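SusD superfamily protein (PDB 3MYV) probably binds glycans at the bacterial outer membrane, as a SusD-family surface protein of a gut bacterium. Local coordinates at residues A[38-43]-A[397-402]; A[42-47]-A[58-63]; A[47-52]-A[414-419]; A[406-411]-A[421-426]. One frame throughout, in Å; residues are numbered along the deposited sequence.

Interaction 1. Residues A[38-43]-A[397-402]; sequences FAYGDM and RFFDLL
The ring of Y40 meets F398 and F399 obliquely, through CE1 and CD1, while one face of the F399 ring carries F398 CD2, 3.8 Å above the plane and toward the rim. Together the three rings form an aromatic cluster between helices 36-43 and 397-403, deep in the SusD-type fold. With its CG anti to the backbone N, Y40 turns its ring toward the two phenylalanines. Y40 and F399 are nearly parallel, at 22°, yet slid so far apart that they barely overlap; their nearest atoms, Y40 CD1 and F399 CZ, are 3.6 Å apart. The planes of Y40 and F398 stand at 81°, with Y40 CE1 and F398 CE2 at 3.8 Å. The helix axes come within 7.5 Å at an angle of 50°, and G41 and F398 are the residues whose CA atoms lie nearest; G41 CA is 4.1 Å from F399 CE2. There the F398 backbone N donates to G41 O at 2.9 Å, a direct helix-to-helix main-chain bond. At R397 one guanidinium face receives L401 CD1, and NE forms a salt bridge with D46. Beside the main-chain bond a water donates to D42 OD1 at 2.7 Å and accepts from R397 N at 3.0 Å.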
# COMPACT_ATOMS: atom_id res chain seq x y z
N PHE A 38 -6.05 -1.38 2.69
CA PHE A 38 -5.38 -1.86 3.89
C PHE A 38 -6.03 -3.12 4.36
O PHE A 38 -5.34 -4.05 4.74
CB PHE A 38 -5.37 -0.77 4.96
CG PHE A 38 -4.71 0.50 4.48
CD1 PHE A 38 -3.34 0.55 4.31
CD2 PHE A 38 -5.45 1.61 4.17
CE1 PHE A 38 -2.73 1.69 3.83
CE2 PHE A 38 -4.86 2.76 3.69
CZ PHE A 38 -3.50 2.81 3.52
N ALA A 39 -7.36 -3.16 4.32
CA ALA A 39 -8.08 -4.40 4.63
C ALA A 39 -7.54 -5.52 3.76
O ALA A 39 -7.31 -6.64 4.20
CB ALA A 39 -9.57 -4.21 4.42
N TYR A 40 -7.34 -5.20 2.49
CA TYR A 40 -6.93 -6.18 1.50
C TYR A 40 -5.52 -6.70 1.80
O TYR A 40 -5.30 -7.91 1.94
CB TYR A 40 -6.99 -5.54 0.11
CG TYR A 40 -6.90 -6.52 -1.03
CD1 TYR A 40 -5.67 -6.98 -1.48
CD2 TYR A 40 -8.05 -7.00 -1.66
CE1 TYR A 40 -5.57 -7.89 -2.54
CE2 TYR A 40 -7.96 -7.92 -2.71
CZ TYR A 40 -6.71 -8.35 -3.14
OH TYR A 40 -6.64 -9.27 -4.17
N GLY A 41 -4.59 -5.78 1.97
CA GLY A 41 -3.19 -6.13 2.26
C GLY A 41 -2.90 -6.80 3.60
O GLY A 41 -1.98 -7.60 3.70
N ASP A 42 -3.65 -6.45 4.64
CA ASP A 42 -3.43 -7.00 5.97
C ASP A 42 -4.28 -8.23 6.26
O ASP A 42 -3.79 -9.22 6.81
CB ASP A 42 -3.71 -5.93 7.03
CG ASP A 42 -2.60 -4.89 7.11
OD1 ASP A 42 -1.52 -5.26 7.56
OD2 ASP A 42 -2.83 -3.71 6.74
N MSE A 43 -5.58 -8.18 5.91
CA MSE A 43 -6.48 -9.26 6.30
C MSE A 43 -6.19 -10.56 5.56
O MSE A 43 -6.54 -11.63 6.04
CB MSE A 43 -7.94 -8.86 6.13
CG MSE A 43 -8.34 -7.68 7.08
SE MSE A 43 -8.42 -8.22 8.94
CE MSE A 43 -8.02 -6.51 9.69
N ARG A 397 1.51 -6.99 4.09
CA ARG A 397 1.88 -8.39 4.39
C ARG A 397 1.47 -9.41 3.34
O ARG A 397 2.31 -10.24 2.92
CB ARG A 397 1.36 -8.82 5.77
CG ARG A 397 1.81 -10.21 6.21
CD ARG A 397 3.34 -10.32 6.47
NE ARG A 397 3.66 -11.59 7.13
CZ ARG A 397 4.86 -12.17 7.16
NH1 ARG A 397 5.89 -11.63 6.56
NH2 ARG A 397 5.01 -13.32 7.81
N PHE A 398 0.20 -9.39 2.93
CA PHE A 398 -0.23 -10.30 1.89
C PHE A 398 0.63 -10.22 0.64
O PHE A 398 1.09 -11.24 0.15
CB PHE A 398 -1.73 -10.09 1.54
CG PHE A 398 -2.21 -10.81 0.30
CD1 PHE A 398 -2.43 -12.19 0.29
CD2 PHE A 398 -2.54 -10.08 -0.85
CE1 PHE A 398 -2.91 -12.82 -0.85
CE2 PHE A 398 -3.03 -10.71 -1.97
CZ PHE A 398 -3.21 -12.08 -1.97
N PHE A 399 0.85 -9.00 0.14
CA PHE A 399 1.59 -8.79 -1.09
C PHE A 399 3.06 -9.19 -0.95
O PHE A 399 3.65 -9.79 -1.85
CB PHE A 399 1.52 -7.32 -1.51
CG PHE A 399 0.15 -6.84 -1.85
CD1 PHE A 399 -0.57 -7.41 -2.88
CD2 PHE A 399 -0.42 -5.78 -1.14
CE1 PHE A 399 -1.84 -6.92 -3.21
CE2 PHE A 399 -1.67 -5.31 -1.46
CZ PHE A 399 -2.37 -5.87 -2.49
N ASP A 400 3.63 -8.91 0.22
CA ASP A 400 5.05 -9.20 0.45
C ASP A 400 5.33 -10.70 0.50
O ASP A 400 6.35 -11.16 0.00
CB ASP A 400 5.56 -8.51 1.73
CG ASP A 400 5.73 -6.99 1.56
OD1 ASP A 400 5.83 -6.47 0.42
OD2 ASP A 400 5.76 -6.30 2.58
N LEU A 401 4.43 -11.46 1.10
CA LEU A 401 4.60 -12.90 1.14
C LEU A 401 4.37 -13.49 -0.26
O LEU A 401 5.19 -14.29 -0.77
CB LEU A 401 3.69 -13.54 2.18
CG LEU A 401 4.16 -13.33 3.63
CD1 LEU A 401 3.08 -13.74 4.61
CD2 LEU A 401 5.49 -14.09 3.92
N LEU A 402 3.28 -13.06 -0.90
CA LEU A 402 2.90 -13.72 -2.16
C LEU A 402 3.91 -13.42 -3.27
O LEU A 402 4.25 -14.31 -4.02
CB LEU A 402 1.46 -13.38 -2.58
CG LEU A 402 0.68 -14.69 -2.77
CD1 LEU A 402 0.75 -15.51 -1.50
CD2 LEU A 402 -0.76 -14.47 -3.17
O HOH W 1 0.84 -5.04 6.29

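Interaction 2. Residues A[42-47]-A[58-63]; sequences DMKGDD and NTCYMF
The carbonyl O of C60 is gripped by two donors, K44 NZ and the backbone N of F63, each at 3.1 Å. The lysine reaches it in the carbonyl plane, on a lone pair; the F63 bond belongs to the Schellman motif that ends helix 56-61, with F63 at positive phi as its C-prime residue. That turn also sets the F63 ring against the lysine. K44 NZ sits over one face, 3.3 Å from the ring centroid, in a cation-pi contact, and the chain leading to it runs past the far rim, where K44 CB and CG each lie 3.6 Å from F63 CZ. K44 is extended as far as CE and bends only at its last torsion (chi4 -69°), which carries NZ to the carbonyl and the ring. Outside the two segments, NZ also bonds H65 NE2. An alanine in place of K44 would probably leave the F63 face without its cation and C60 O with one donor fewer at the helix end. Nearer the backbone, M43 O lies at the edge of the Y61 ring, 3.5 Å from CD1 and near the plane, and selenomethionine M43 packs its CB 4.1 Å from C60 CB. C60 O lies at the C-terminal end of helix 56-61, where the helix dipole would add to its negative character, so it and the F63 ring together would probably stabilise the buried ammonium.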
# COMPACT_ATOMS: atom_id res chain seq x y z
N ASP A 42 -3.65 -6.45 4.64
CA ASP A 42 -3.43 -7.00 5.97
C ASP A 42 -4.28 -8.23 6.26
O ASP A 42 -3.79 -9.22 6.81
CB ASP A 42 -3.71 -5.93 7.03
CG ASP A 42 -2.60 -4.89 7.11
OD1 ASP A 42 -1.52 -5.26 7.56
OD2 ASP A 42 -2.83 -3.71 6.74
N MSE A 43 -5.58 -8.18 5.91
CA MSE A 43 -6.48 -9.26 6.30
C MSE A 43 -6.19 -10.56 5.56
O MSE A 43 -6.54 -11.63 6.04
CB MSE A 43 -7.94 -8.86 6.13
CG MSE A 43 -8.34 -7.68 7.08
SE MSE A 43 -8.42 -8.22 8.94
CE MSE A 43 -8.02 -6.51 9.69
N LYS A 44 -5.52 -10.46 4.41
CA LYS A 44 -5.15 -11.62 3.60
C LYS A 44 -3.79 -12.24 3.98
O LYS A 44 -3.40 -13.31 3.46
CB LYS A 44 -5.19 -11.22 2.11
CG LYS A 44 -6.58 -10.86 1.65
CD LYS A 44 -6.69 -10.45 0.18
CE LYS A 44 -8.16 -10.37 -0.26
NZ LYS A 44 -8.76 -11.73 -0.30
N GLY A 45 -3.06 -11.55 4.84
CA GLY A 45 -1.81 -12.07 5.38
C GLY A 45 -2.01 -12.98 6.60
O GLY A 45 -3.11 -13.51 6.83
N ASP A 46 -0.94 -13.14 7.36
CA ASP A 46 -0.95 -13.97 8.58
C ASP A 46 -0.90 -13.17 9.88
O ASP A 46 -0.90 -13.76 10.99
CB ASP A 46 0.22 -14.97 8.52
CG ASP A 46 1.57 -14.28 8.43
OD1 ASP A 46 1.59 -13.06 8.23
OD2 ASP A 46 2.59 -14.97 8.57
N ASP A 47 -0.84 -11.84 9.77
CA ASP A 47 -0.63 -10.98 10.96
C ASP A 47 -1.84 -10.24 11.47
O ASP A 47 -1.84 -9.77 12.62
CB ASP A 47 0.47 -9.96 10.68
CG ASP A 47 1.86 -10.60 10.58
OD1 ASP A 47 2.10 -11.59 11.31
OD2 ASP A 47 2.69 -10.09 9.78
N ASN A 58 -13.79 -8.70 6.82
CA ASN A 58 -14.24 -10.08 6.89
C ASN A 58 -14.16 -10.80 5.52
O ASN A 58 -13.60 -11.88 5.42
CB ASN A 58 -15.63 -10.13 7.48
CG ASN A 58 -16.10 -11.54 7.72
OD1 ASN A 58 -16.62 -12.18 6.83
ND2 ASN A 58 -15.91 -12.02 8.93
N THR A 59 -14.70 -10.16 4.48
CA THR A 59 -14.72 -10.75 3.14
C THR A 59 -13.29 -10.85 2.60
O THR A 59 -12.95 -11.85 2.03
CB THR A 59 -15.66 -9.97 2.20
OG1 THR A 59 -15.22 -8.60 2.06
CG2 THR A 59 -17.15 -10.02 2.74
N CYS A 60 -12.44 -9.85 2.86
CA CYS A 60 -11.01 -10.01 2.49
C CYS A 60 -10.34 -11.18 3.23
O CYS A 60 -9.68 -12.04 2.63
CB CYS A 60 -10.22 -8.72 2.70
SG CYS A 60 -10.63 -7.41 1.50
N TYR A 61 -10.53 -11.23 4.54
CA TYR A 61 -9.95 -12.32 5.34
C TYR A 61 -10.40 -13.69 4.86
O TYR A 61 -9.60 -14.63 4.77
CB TYR A 61 -10.35 -12.10 6.79
CG TYR A 61 -10.01 -13.20 7.74
CD1 TYR A 61 -8.70 -13.40 8.15
CD2 TYR A 61 -11.01 -13.97 8.33
CE1 TYR A 61 -8.38 -14.42 9.08
CE2 TYR A 61 -10.71 -14.96 9.25
CZ TYR A 61 -9.40 -15.17 9.63
OH TYR A 61 -9.12 -16.17 10.53
N MSE A 62 -11.69 -13.79 4.55
CA MSE A 62 -12.29 -15.05 4.13
C MSE A 62 -12.17 -15.30 2.62
O MSE A 62 -12.72 -16.29 2.11
CB MSE A 62 -13.76 -15.06 4.55
CG MSE A 62 -13.98 -15.01 6.06
SE MSE A 62 -13.25 -16.51 7.02
CE MSE A 62 -14.38 -17.98 6.36
N PHE A 63 -11.46 -14.44 1.89
CA PHE A 63 -11.41 -14.52 0.41
C PHE A 63 -12.80 -14.76 -0.20
O PHE A 63 -12.95 -15.49 -1.16
CB PHE A 63 -10.38 -15.55 -0.09
CG PHE A 63 -8.95 -15.15 0.18
CD1 PHE A 63 -8.45 -15.13 1.48
CD2 PHE A 63 -8.09 -14.77 -0.87
CE1 PHE A 63 -7.11 -14.72 1.75
CE2 PHE A 63 -6.75 -14.38 -0.63
CZ PHE A 63 -6.26 -14.34 0.69

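Interaction 3. Residues A[47-52]-A[414-419]; sequences DMQSSE and YHLPSV. With EDO (1,2-ethanediol), chain D.
Q49 points its side chain from strand 48-50 at the loop 414-419, and most of its atoms find a partner. CB packs against the ring of Y61. CG lies between the backbone N and the carbonyl carbon (chi1 66°), and the chain then runs extended to the amide. Q49 CD comes within 3.7 Å of Y414 CD1, the amide and ring planes being turned 46° apart. At the tip the two branches part. Q49 OE1 lies over one face of the H415 imidazole, 3.7 Å above its plane and toward the rim, and accepts from a water at 2.8 Å that in turn takes the Y414 backbone N-H. Q49 NE2 donates to Y414 O at 2.9 Å, from above the carbonyl plane, and to S50 O in its own strand at 3.2 Å; both acceptors lie in the amide plane, which fixes its rotation. Through this amide the strand, which pairs with strand 277-279 in a two-stranded antiparallel sheet, is joined to the loop between strands 408-409 and 422-423. An alanine at Q49 would probably leave Y414 O without this donor and the bridging water without its acceptor, so that the loop would be held less firmly to the strand. Further along, L416 brings CD1 to 3.4 Å from S51 O, and CG to 3.9 Å from S50 O. The loop then goes through a type II beta turn from L416 to V419, while Y61 OH bonds both H415 ND1 and L416 N.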
# COMPACT_ATOMS: atom_id res chain seq x y z
N ASP A 47 -0.84 -11.84 9.77
CA ASP A 47 -0.63 -10.98 10.96
C ASP A 47 -1.84 -10.24 11.47
O ASP A 47 -1.84 -9.77 12.62
CB ASP A 47 0.47 -9.96 10.68
CG ASP A 47 1.86 -10.60 10.58
OD1 ASP A 47 2.10 -11.59 11.31
OD2 ASP A 47 2.69 -10.09 9.78
N MSE A 48 -2.87 -10.13 10.63
CA MSE A 48 -4.17 -9.59 11.04
C MSE A 48 -5.28 -10.48 10.56
O MSE A 48 -5.12 -11.18 9.56
CB MSE A 48 -4.38 -8.19 10.47
CG MSE A 48 -3.34 -7.17 10.92
SE MSE A 48 -3.89 -5.32 10.80
CE MSE A 48 -4.98 -5.23 12.38
N GLN A 49 -6.38 -10.47 11.31
CA GLN A 49 -7.54 -11.26 10.96
C GLN A 49 -8.81 -10.49 11.26
O GLN A 49 -8.82 -9.52 12.04
CB GLN A 49 -7.51 -12.60 11.71
CG GLN A 49 -7.67 -12.44 13.23
CD GLN A 49 -8.00 -13.74 13.90
OE1 GLN A 49 -7.12 -14.54 14.21
NE2 GLN A 49 -9.27 -13.94 14.17
N SER A 50 -9.89 -10.94 10.65
CA SER A 50 -11.22 -10.44 10.97
C SER A 50 -11.72 -10.87 12.35
O SER A 50 -11.33 -11.90 12.90
CB SER A 50 -12.22 -10.97 9.91
OG SER A 50 -13.51 -10.43 10.10
N SER A 51 -12.59 -10.05 12.92
CA SER A 51 -13.42 -10.47 14.03
C SER A 51 -14.65 -11.15 13.41
O SER A 51 -14.68 -11.38 12.19
CB SER A 51 -13.87 -9.27 14.84
OG SER A 51 -14.65 -8.41 14.03
N GLU A 52 -15.69 -11.37 14.21
CA GLU A 52 -16.96 -11.91 13.70
C GLU A 52 -17.78 -10.85 12.96
O GLU A 52 -18.74 -11.17 12.29
CB GLU A 52 -17.80 -12.52 14.83
CG GLU A 52 -17.14 -13.69 15.55
CD GLU A 52 -17.91 -14.14 16.79
OE1 GLU A 52 -19.13 -13.85 16.90
OE2 GLU A 52 -17.30 -14.79 17.65
N TYR A 414 -6.61 -17.76 17.30
CA TYR A 414 -8.02 -17.46 17.34
C TYR A 414 -8.57 -17.11 15.94
O TYR A 414 -9.51 -16.34 15.79
CB TYR A 414 -8.30 -16.36 18.37
CG TYR A 414 -7.40 -15.13 18.39
CD1 TYR A 414 -7.62 -14.05 17.52
CD2 TYR A 414 -6.37 -15.00 19.33
CE1 TYR A 414 -6.83 -12.92 17.56
CE2 TYR A 414 -5.58 -13.87 19.40
CZ TYR A 414 -5.81 -12.82 18.50
OH TYR A 414 -5.02 -11.69 18.58
N HIS A 415 -8.00 -17.74 14.93
CA HIS A 415 -8.55 -17.66 13.59
C HIS A 415 -10.00 -18.14 13.56
O HIS A 415 -10.41 -19.02 14.33
CB HIS A 415 -7.71 -18.45 12.59
CG HIS A 415 -6.48 -17.71 12.13
ND1 HIS A 415 -6.53 -16.71 11.18
CD2 HIS A 415 -5.18 -17.85 12.46
CE1 HIS A 415 -5.31 -16.26 10.96
NE2 HIS A 415 -4.47 -16.92 11.74
N LEU A 416 -10.78 -17.56 12.65
CA LEU A 416 -12.17 -17.95 12.49
C LEU A 416 -12.33 -19.29 11.78
O LEU A 416 -11.45 -19.71 11.02
CB LEU A 416 -12.92 -16.90 11.68
CG LEU A 416 -12.88 -15.44 12.18
CD1 LEU A 416 -13.83 -14.59 11.34
CD2 LEU A 416 -13.26 -15.38 13.65
N PRO A 417 -13.47 -19.95 12.02
CA PRO A 417 -13.69 -21.21 11.29
C PRO A 417 -13.66 -21.01 9.78
O PRO A 417 -14.07 -19.97 9.28
CB PRO A 417 -15.09 -21.66 11.75
CG PRO A 417 -15.34 -20.95 13.04
CD PRO A 417 -14.56 -19.64 12.95
N SER A 418 -13.19 -22.01 9.06
CA SER A 418 -13.20 -22.02 7.61
C SER A 418 -12.28 -21.03 6.94
O SER A 418 -12.33 -20.90 5.73
CB SER A 418 -14.62 -21.87 7.08
OG SER A 418 -15.41 -22.95 7.53
N VAL A 419 -11.41 -20.36 7.70
CA VAL A 419 -10.36 -19.53 7.08
C VAL A 419 -9.54 -20.41 6.12
O VAL A 419 -9.37 -21.62 6.35
CB VAL A 419 -9.44 -18.86 8.11
CG1 VAL A 419 -8.65 -19.91 8.92
CG2 VAL A 419 -8.50 -17.86 7.40
C1 EDO D . -18.08 -12.44 20.20
O1 EDO D . -18.23 -12.79 21.56
C2 EDO D . -19.43 -11.91 19.75
O2 EDO D . -20.06 -12.93 18.97
O HOH W 2 -5.01 -15.85 15.56

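Interaction 4. Residues A[406-411]-A[421-426]; sequences KTIVRK and EEVDWD
I408 and V423 face each other as the hydrogen-bonded pair of a short antiparallel hairpin, and their buried side is the tight part of the contact. I408 N donates to V423 O at 2.7 Å and V423 N donates back to I408 O at 3.0 Å; one residue beyond the V409-E422 non-hydrogen-bonded pair, R410 N donates to E421 O at 2.9 Å. The CB atoms of I408 and V423 stand 4.3 Å apart, and the I408 side chain packs against F398, L401 and L402 of helix 397-403. R410 NH1 passes 4.1 Å from V423 CG2 and bonds D420 O. The other face, bearing V409 and E422, is exposed and thinly packed. Near it T407 CG2 touches E422 CB at 3.8 Å, and a water links T407 OG1 to D424 OD2. At the loop end K411 CB lies 3.8 Å from E421 CD, the two side chains crossing at about a right angle. K411 NZ stays 4.9 Å from E422 OE2, and farther from E421 OE1, so no charged atoms touch. Main-chain bonds and buried apolar packing thus hold the hairpin, while its surface charges probably add only a diffuse attraction.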
# COMPACT_ATOMS: atom_id res chain seq x y z
N LYS A 406 5.95 -17.16 -1.23
CA LYS A 406 5.74 -17.83 0.06
C LYS A 406 4.33 -18.37 0.21
O LYS A 406 3.40 -17.90 -0.44
CB LYS A 406 6.05 -16.89 1.22
CG LYS A 406 7.44 -16.24 1.20
CD LYS A 406 8.56 -17.29 1.35
CE LYS A 406 9.92 -16.62 1.35
NZ LYS A 406 11.00 -17.64 1.60
N THR A 407 4.17 -19.34 1.11
CA THR A 407 2.83 -19.80 1.51
C THR A 407 2.46 -19.05 2.77
O THR A 407 3.22 -19.06 3.75
CB THR A 407 2.83 -21.29 1.82
OG1 THR A 407 3.29 -21.98 0.67
CG2 THR A 407 1.42 -21.77 2.20
N ILE A 408 1.32 -18.36 2.74
CA ILE A 408 0.80 -17.65 3.91
C ILE A 408 0.07 -18.70 4.75
O ILE A 408 -0.86 -19.34 4.27
CB ILE A 408 -0.14 -16.49 3.52
CG1 ILE A 408 0.53 -15.56 2.49
CG2 ILE A 408 -0.52 -15.66 4.76
CD1 ILE A 408 -0.37 -14.55 1.91
N VAL A 409 0.53 -18.90 5.98
CA VAL A 409 -0.06 -19.87 6.90
C VAL A 409 -0.92 -19.14 7.92
O VAL A 409 -0.44 -18.27 8.67
CB VAL A 409 1.01 -20.71 7.61
CG1 VAL A 409 0.35 -21.67 8.60
CG2 VAL A 409 1.87 -21.46 6.57
N ARG A 410 -2.20 -19.48 7.92
CA ARG A 410 -3.23 -18.82 8.72
C ARG A 410 -4.04 -19.91 9.39
O ARG A 410 -5.10 -20.32 8.91
CB ARG A 410 -4.12 -17.95 7.81
CG ARG A 410 -3.29 -17.06 6.87
CD ARG A 410 -3.94 -16.83 5.51
NE ARG A 410 -4.87 -15.71 5.59
CZ ARG A 410 -6.15 -15.73 5.24
NH1 ARG A 410 -6.71 -16.80 4.72
NH2 ARG A 410 -6.86 -14.62 5.37
N LYS A 411 -3.52 -20.40 10.50
CA LYS A 411 -4.17 -21.48 11.22
C LYS A 411 -3.91 -21.40 12.71
O LYS A 411 -2.98 -20.71 13.18
CB LYS A 411 -3.74 -22.84 10.63
CG LYS A 411 -2.30 -23.23 10.85
CD LYS A 411 -1.99 -24.54 10.12
CE LYS A 411 -0.52 -24.94 10.30
NZ LYS A 411 -0.21 -26.29 9.73
N GLU A 421 -6.37 -21.79 5.17
CA GLU A 421 -5.20 -21.94 6.04
C GLU A 421 -3.85 -21.83 5.34
O GLU A 421 -2.84 -21.56 5.99
CB GLU A 421 -5.27 -23.28 6.78
CG GLU A 421 -6.43 -23.38 7.75
CD GLU A 421 -6.39 -24.61 8.62
OE1 GLU A 421 -5.58 -25.53 8.36
OE2 GLU A 421 -7.16 -24.66 9.58
N GLU A 422 -3.83 -22.09 4.04
CA GLU A 422 -2.61 -21.91 3.25
C GLU A 422 -2.96 -21.18 1.97
O GLU A 422 -3.84 -21.62 1.22
CB GLU A 422 -1.96 -23.26 2.93
CG GLU A 422 -1.48 -23.97 4.18
CD GLU A 422 -0.59 -25.17 3.91
OE1 GLU A 422 -0.59 -25.70 2.79
OE2 GLU A 422 0.12 -25.58 4.85
N VAL A 423 -2.32 -20.04 1.75
CA VAL A 423 -2.56 -19.23 0.55
C VAL A 423 -1.22 -18.98 -0.13
O VAL A 423 -0.25 -18.55 0.52
CB VAL A 423 -3.23 -17.90 0.90
CG1 VAL A 423 -3.24 -16.95 -0.32
CG2 VAL A 423 -4.66 -18.18 1.43
N ASP A 424 -1.15 -19.25 -1.43
CA ASP A 424 0.06 -18.97 -2.19
C ASP A 424 -0.37 -18.47 -3.55
O ASP A 424 -1.56 -18.29 -3.79
CB ASP A 424 0.96 -20.21 -2.27
CG ASP A 424 0.39 -21.32 -3.07
OD1 ASP A 424 -0.57 -21.14 -3.85
OD2 ASP A 424 0.95 -22.43 -2.92
N TRP A 425 0.58 -18.26 -4.45
CA TRP A 425 0.25 -17.64 -5.73
C TRP A 425 -0.45 -18.58 -6.74
O TRP A 425 -0.69 -18.19 -7.88
CB TRP A 425 1.46 -16.91 -6.30
CG TRP A 425 2.65 -17.72 -6.67
CD1 TRP A 425 2.68 -19.04 -7.00
CD2 TRP A 425 4.00 -17.24 -6.82
NE1 TRP A 425 3.97 -19.43 -7.31
CE2 TRP A 425 4.80 -18.34 -7.23
CE3 TRP A 425 4.61 -15.99 -6.68
CZ2 TRP A 425 6.18 -18.23 -7.45
CZ3 TRP A 425 5.99 -15.88 -6.91
CH2 TRP A 425 6.75 -16.99 -7.28
N ASP A 426 -0.72 -19.81 -6.33
CA ASP A 426 -1.49 -20.76 -7.15
C ASP A 426 -2.95 -20.79 -6.72
O ASP A 426 -3.77 -21.42 -7.39
CB ASP A 426 -0.91 -22.17 -7.04
CG ASP A 426 0.47 -22.29 -7.66
OD1 ASP A 426 0.77 -21.60 -8.64
OD2 ASP A 426 1.25 -23.11 -7.16
O HOH W 3 3.10 -17.43 -3.21
O HOH W 4 1.77 -23.84 -0.56

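How the interactions relate
From the N terminus, helix 36-43 opens both interaction 1 and interaction 2. Interaction 2 closes a short loop onto helix 56-61, with strand 48-50 inside it, so it lies within the span of interaction 1. That strand opens interaction 3, which therefore crosses interactions 1 and 2. Interactions 1 and 3 each span more than 350 residues, bringing helix 397-403, late in the chain, and the loop 414-419 back to the N-terminal part. Interaction 4 follows interactions 1 and 2 in series and closes the hairpin 406-426, whose connecting loop supplies interaction 3's second segment, so these two cross. R410 joins interaction 4 to the N-terminal part: its guanidinium bonds M43 O, G45 O and Y61 O.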